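Local coordinates for protein glyoxylate reductase (PDB 3WNV) that probably reduces glyoxylate to glycolate with a nicotinamide cofactor, as a fungal member of the D-isomer specific 2-hydroxyacid dehydrogenase family, at residues V199-L204 with R222-E227; K228-M233 with E250-R255. All blocks are in the same frame, centred on the assembly; numbering follows the deposited sequence.

Interaction 1: V199-L204 with R222-E227; sequences VSFDEL and RHIIGE
In the Rossmann-type nucleotide-binding domain, F201 at the start of helix 201-207 reaches across to I224 and I225, in the loop that runs from strand 210-213 to helix 227-232. The backbones stay well apart, with the CA atoms of F201 and I224 10.8 Å from each other, and the ring spans the gap. Its CG lies anti to the backbone N (chi1 -174°), beside the carbonyl carbon; this puts the ring on the side opposite N and makes CZ the atom that meets both isoleucines. CZ sits 4.0 Å from I224 O, with this carbonyl oxygen at the ring edge, near the ring plane. The same CZ is 4.2 Å from CG1 of I224, while CD1 of I225 approaches obliquely. No hydrogen bond crosses between 199-204 and 222-227.

This is a parallel alpha/beta domain, and the contact joins the helix after edge strand 197-198 to the loop after strand 210-213. Strands 179-183 and 156-160 lie between these two in the sheet, and F201 also rests on one residue from each, H183 and L160; I225 packs on F211 and L213. The helix bearing F201 begins with a capping box. S200 OG accepts from E203 N at 3.2 Å, and S200 N gives an almost straight bond (175°) to the anti lone pair of E203 OE1, 2.9 Å away.

Interaction 2: K228-M233 with E250-R255; sequences KELAKM and EKALVR
L230 of helix 227-232 leans against A252 and L253 of helix 250-259; these helices precede and follow strand 237-241 in the Rossmann-type domain. The helices come close here, with the CA atoms of L230 and L253 7.4 Å apart.

The nearest approaches are between a methyl group and backbone. L230 CG is anti to its own carbonyl carbon (chi1 -69°), and the isobutyl group extends toward the second helix, where CD1 lies 3.5 Å from A252 O and 3.7 Å from L253 N. This one methyl therefore rests on the peptide link between A252 and L253. Neither approach is a hydrogen bond.

Apolar side chains make the rest of the contact. The same CD1 is 4.0 Å from A252 CB, and the small alanine side chain probably helps the leucine get down to the helix backbone. The other branch, CD2, stands 4.5 Å from L253 CD1, a looser meeting. On the sheet side, I239 of strand 237-241 touches both leucines, so the two sit together on the sheet. I225 adds a further apolar neighbour to L230.

Polar groups work around this contact without bridging L230 to its partners. A252 N is held by the side chain of D249, and both carboxylate oxygens of E250 are bound by backbone nitrogens, OE1 by E271 N and OE2 by E277 N, on the far side of helix 250-259 from L230. A salt bridge from E227 to R255 also joins the two helices, at the rim. With all three touching residues buried and no hydrogen bond among them, the part of the interface made by L230 probably rests on dispersion and the exclusion of water.

How the interactions relate
From the N terminus, 199-204 comes first and interaction 1 closes at 222-227, a loop that takes in strand 210-213. Interaction 2 opens at once with 228-233 and closes at 250-255, around strand 237-241. The two loops thus follow in series, neither nested nor crossed, and their centres lie about 10 Å apart. Helix 227-232 is shared by the two contacts, beginning at the last residue of 222-227. Two salt bridges join helices 201-207, 227-232 and 250-259 within the nucleotide-binding domain: D202 OD1 to K232 NZ (3.1 Å), and E227 OE2 to R255 NH2 (2.6 Å). Separately, I225 packing on M233 ties the loop before helix 227-232 to the end after it.

Interaction 1: V199-L204 with R222-E227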
loop_
_atom_site.group_PDB
_atom_site.type_symbol
_atom_site.label_atom_id
_atom_site.label_comp_id
_atom_site.label_asym_id
_atom_site.label_seq_id
_atom_site.Cartn_x
_atom_site.Cartn_y
_atom_site.Cartn_z
ATOM N N VAL A 199 21.417 3.074 -7.960
ATOM C CA VAL A 199 22.492 2.958 -6.966
ATOM C C VAL A 199 22.327 1.678 -6.130
ATOM O O VAL A 199 21.266 1.046 -6.133
ATOM C CB VAL A 199 22.533 4.188 -6.014
ATOM C CG1 VAL A 199 22.828 5.458 -6.782
ATOM C CG2 VAL A 199 21.251 4.327 -5.209
ATOM N N SER A 200 23.381 1.284 -5.427
ATOM C CA SER A 200 23.316 0.072 -4.618
ATOM C C SER A 200 22.506 0.401 -3.379
ATOM O O SER A 200 22.217 1.563 -3.130
ATOM C CB SER A 200 24.710 -0.390 -4.223
ATOM O OG SER A 200 25.324 0.565 -3.370
ATOM N N PHE A 201 22.089 -0.626 -2.636
ATOM C CA PHE A 201 21.337 -0.407 -1.391
ATOM C C PHE A 201 22.148 0.486 -0.436
ATOM O O PHE A 201 21.648 1.482 0.071
ATOM C CB PHE A 201 20.965 -1.775 -0.774
ATOM C CG PHE A 201 20.061 -1.702 0.449
ATOM C CD1 PHE A 201 18.691 -1.555 0.321
ATOM C CD2 PHE A 201 20.587 -1.848 1.731
ATOM C CE1 PHE A 201 17.837 -1.510 1.470
ATOM C CE2 PHE A 201 19.756 -1.803 2.878
ATOM C CZ PHE A 201 18.367 -1.629 2.733
ATOM N N ASP A 202 23.405 0.127 -0.170
ATOM C CA ASP A 202 24.221 0.924 0.739
ATOM C C ASP A 202 24.398 2.368 0.252
ATOM O O ASP A 202 24.396 3.304 1.051
ATOM C CB ASP A 202 25.584 0.259 0.959
ATOM C CG ASP A 202 25.521 -0.930 1.918
ATOM O OD1 ASP A 202 24.497 -1.102 2.604
ATOM O OD2 ASP A 202 26.517 -1.691 1.991
ATOM N N GLU A 203 24.499 2.566 -1.058
ATOM C CA GLU A 203 24.651 3.912 -1.606
ATOM C C GLU A 203 23.364 4.712 -1.478
ATOM O O GLU A 203 23.393 5.951 -1.302
ATOM C CB GLU A 203 25.075 3.856 -3.087
ATOM C CG GLU A 203 26.533 3.548 -3.348
ATOM C CD GLU A 203 26.813 3.225 -4.831
ATOM O OE1 GLU A 203 25.905 2.694 -5.539
ATOM O OE2 GLU A 203 27.954 3.499 -5.285
ATOM N N LEU A 204 22.223 4.022 -1.531
ATOM C CA LEU A 204 20.924 4.668 -1.398
ATOM C C LEU A 204 20.789 5.209 0.031
ATOM O O LEU A 204 20.307 6.327 0.248
ATOM C CB LEU A 204 19.780 3.697 -1.701
ATOM C CG LEU A 204 18.386 4.324 -1.758
ATOM C CD1 LEU A 204 18.251 5.164 -3.011
ATOM C CD2 LEU A 204 17.302 3.218 -1.751
ATOM N N ARG A 222 10.052 -7.326 5.744
ATOM C CA ARG A 222 9.687 -6.861 7.106
ATOM C C ARG A 222 10.961 -6.349 7.776
ATOM O O ARG A 222 11.967 -7.061 7.782
ATOM C CB ARG A 222 9.120 -8.007 7.966
ATOM C CG ARG A 222 8.739 -7.562 9.387
ATOM C CD ARG A 222 8.159 -8.701 10.192
ATOM N NE ARG A 222 7.808 -8.289 11.553
ATOM C CZ ARG A 222 8.657 -8.266 12.584
ATOM N NH1 ARG A 222 9.935 -8.629 12.432
ATOM N NH2 ARG A 222 8.230 -7.872 13.777
ATOM N N HIS A 223 10.930 -5.123 8.310
ATOM C CA HIS A 223 12.108 -4.484 8.924
ATOM C C HIS A 223 13.334 -4.390 8.021
ATOM O O HIS A 223 14.483 -4.374 8.514
ATOM C CB HIS A 223 12.507 -5.244 10.195
ATOM C CG HIS A 223 11.521 -5.132 11.311
ATOM N ND1 HIS A 223 11.822 -5.491 12.605
ATOM C CD2 HIS A 223 10.247 -4.662 11.336
ATOM C CE1 HIS A 223 10.767 -5.283 13.376
ATOM N NE2 HIS A 223 9.802 -4.778 12.627
ATOM N N ILE A 224 13.131 -4.334 6.713
ATOM C CA ILE A 224 14.262 -4.082 5.830
ATOM C C ILE A 224 15.029 -2.791 6.211
ATOM O O ILE A 224 16.240 -2.703 6.006
ATOM C CB ILE A 224 13.835 -4.060 4.357
ATOM C CG1 ILE A 224 15.049 -4.169 3.435
ATOM C CG2 ILE A 224 12.936 -2.855 4.067
ATOM C CD1 ILE A 224 14.668 -4.387 1.960
ATOM N N ILE A 225 14.331 -1.793 6.766
ATOM C CA ILE A 225 15.002 -0.651 7.406
ATOM C C ILE A 225 14.963 -0.852 8.927
ATOM O O ILE A 225 13.951 -0.643 9.562
ATOM C CB ILE A 225 14.314 0.689 6.993
ATOM C CG1 ILE A 225 14.220 0.766 5.460
ATOM C CG2 ILE A 225 15.026 1.927 7.594
ATOM C CD1 ILE A 225 15.552 0.906 4.809
ATOM N N GLY A 226 16.057 -1.334 9.499
ATOM C CA GLY A 226 16.143 -1.452 10.935
ATOM C C GLY A 226 17.326 -0.639 11.444
ATOM O O GLY A 226 17.789 0.257 10.749
ATOM N N GLU A 227 17.801 -0.952 12.649
ATOM C CA GLU A 227 18.837 -0.139 13.308
ATOM C C GLU A 227 20.044 0.052 12.434
ATOM O O GLU A 227 20.584 1.166 12.337
ATOM C CB GLU A 227 19.332 -0.850 14.555
ATOM C CG GLU A 227 18.479 -0.719 15.771
ATOM C CD GLU A 227 19.291 -1.023 17.016
ATOM O OE1 GLU A 227 20.529 -1.145 16.881
ATOM O OE2 GLU A 227 18.699 -1.132 18.108
#

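Interaction 2: K228-M233 with E250-R255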
loop_
_atom_site.group_PDB
_atom_site.type_symbol
_atom_site.label_atom_id
_atom_site.label_comp_id
_atom_site.label_asym_id
_atom_site.label_seq_id
_atom_site.Cartn_x
_atom_site.Cartn_y
_atom_site.Cartn_z
ATOM N N LYS A 228 20.493 -1.054 11.841
ATOM C CA LYS A 228 21.705 -1.074 11.007
ATOM C C LYS A 228 21.559 -0.095 9.844
ATOM O O LYS A 228 22.482 0.674 9.543
ATOM C CB LYS A 228 21.971 -2.483 10.433
ATOM C CG LYS A 228 23.281 -3.152 10.873
ATOM C CD LYS A 228 23.825 -4.110 9.783
ATOM C CE LYS A 228 24.745 -3.383 8.775
ATOM N NZ LYS A 228 25.846 -2.544 9.420
ATOM N N GLU A 229 20.402 -0.129 9.178
ATOM C CA GLU A 229 20.169 0.719 8.020
ATOM C C GLU A 229 20.010 2.188 8.373
ATOM O O GLU A 229 20.477 3.066 7.650
ATOM C CB GLU A 229 18.923 0.238 7.262
ATOM C CG GLU A 229 19.118 -1.124 6.563
ATOM C CD GLU A 229 19.199 -2.291 7.527
ATOM O OE1 GLU A 229 18.600 -2.224 8.644
ATOM O OE2 GLU A 229 19.879 -3.278 7.179
ATOM N N LEU A 230 19.354 2.471 9.491
ATOM C CA LEU A 230 19.198 3.842 9.934
ATOM C C LEU A 230 20.575 4.431 10.217
ATOM O O LEU A 230 20.817 5.624 9.965
ATOM C CB LEU A 230 18.337 3.893 11.201
ATOM C CG LEU A 230 16.878 3.511 10.924
ATOM C CD1 LEU A 230 16.139 3.228 12.212
ATOM C CD2 LEU A 230 16.143 4.611 10.110
ATOM N N ALA A 231 21.465 3.595 10.739
ATOM C CA ALA A 231 22.766 4.083 11.159
ATOM C C ALA A 231 23.611 4.425 9.936
ATOM O O ALA A 231 24.510 5.270 10.021
ATOM C CB ALA A 231 23.467 3.056 12.051
ATOM N N LYS A 232 23.313 3.781 8.803
ATOM C CA LYS A 232 23.975 4.105 7.542
ATOM C C LYS A 232 23.474 5.380 6.871
ATOM O O LYS A 232 24.145 5.887 5.975
ATOM C CB LYS A 232 23.844 2.953 6.553
ATOM C CG LYS A 232 24.720 1.760 6.872
ATOM C CD LYS A 232 24.319 0.562 6.006
ATOM C CE LYS A 232 25.188 -0.635 6.329
ATOM N NZ LYS A 232 24.793 -1.844 5.548
ATOM N N MET A 233 22.304 5.885 7.260
ATOM C CA MET A 233 21.751 7.056 6.569
ATOM C C MET A 233 22.538 8.328 6.955
ATOM O O MET A 233 23.367 8.284 7.881
ATOM C CB MET A 233 20.257 7.211 6.838
ATOM C CG MET A 233 19.431 6.073 6.260
ATOM S SD MET A 233 17.726 6.250 6.768
ATOM C CE MET A 233 16.967 4.742 6.090
ATOM N N GLU A 250 9.771 -0.011 13.547
ATOM C CA GLU A 250 9.263 1.285 14.004
ATOM C C GLU A 250 9.884 1.665 15.341
ATOM O O GLU A 250 10.101 2.846 15.631
ATOM C CB GLU A 250 7.732 1.229 14.096
ATOM C CG GLU A 250 7.055 2.595 14.135
ATOM C CD GLU A 250 5.551 2.459 13.841
ATOM O OE1 GLU A 250 5.243 2.065 12.694
ATOM O OE2 GLU A 250 4.680 2.699 14.739
ATOM N N LYS A 251 10.205 0.674 16.157
ATOM C CA LYS A 251 10.834 0.990 17.445
ATOM C C LYS A 251 12.235 1.535 17.211
ATOM O O LYS A 251 12.664 2.466 17.879
ATOM C CB LYS A 251 10.871 -0.217 18.380
ATOM C CG LYS A 251 9.549 -0.510 19.062
ATOM C CD LYS A 251 9.674 -1.769 19.864
ATOM C CE LYS A 251 8.317 -2.206 20.382
ATOM N NZ LYS A 251 8.371 -3.570 20.979
ATOM N N ALA A 252 12.937 0.989 16.224
ATOM C CA ALA A 252 14.255 1.519 15.867
ATOM C C ALA A 252 14.189 2.911 15.240
ATOM O O ALA A 252 15.071 3.762 15.451
ATOM C CB ALA A 252 14.976 0.556 14.916
ATOM N N LEU A 253 13.151 3.145 14.461
ATOM C CA LEU A 253 12.913 4.448 13.865
ATOM C C LEU A 253 12.706 5.477 14.983
ATOM O O LEU A 253 13.268 6.593 14.938
ATOM C CB LEU A 253 11.688 4.361 12.940
ATOM C CG LEU A 253 11.228 5.737 12.429
ATOM C CD1 LEU A 253 12.214 6.267 11.452
ATOM C CD2 LEU A 253 9.829 5.585 11.789
ATOM N N VAL A 254 11.929 5.106 16.005
ATOM C CA VAL A 254 11.715 6.023 17.141
ATOM C C VAL A 254 13.042 6.363 17.845
ATOM O O VAL A 254 13.338 7.539 18.122
ATOM C CB VAL A 254 10.679 5.466 18.141
ATOM C CG1 VAL A 254 10.732 6.274 19.481
ATOM C CG2 VAL A 254 9.256 5.530 17.527
ATOM N N ARG A 255 13.866 5.354 18.127
ATOM C CA ARG A 255 15.167 5.647 18.728
ATOM C C ARG A 255 16.049 6.567 17.869
ATOM O O ARG A 255 16.826 7.364 18.393
ATOM C CB ARG A 255 15.927 4.346 19.039
ATOM C CG ARG A 255 15.152 3.407 19.958
ATOM C CD ARG A 255 16.037 2.286 20.497
ATOM N NE ARG A 255 16.426 1.328 19.457
ATOM C CZ ARG A 255 15.706 0.260 19.091
ATOM N NH1 ARG A 255 14.536 0.002 19.660
ATOM N NH2 ARG A 255 16.158 -0.562 18.151
#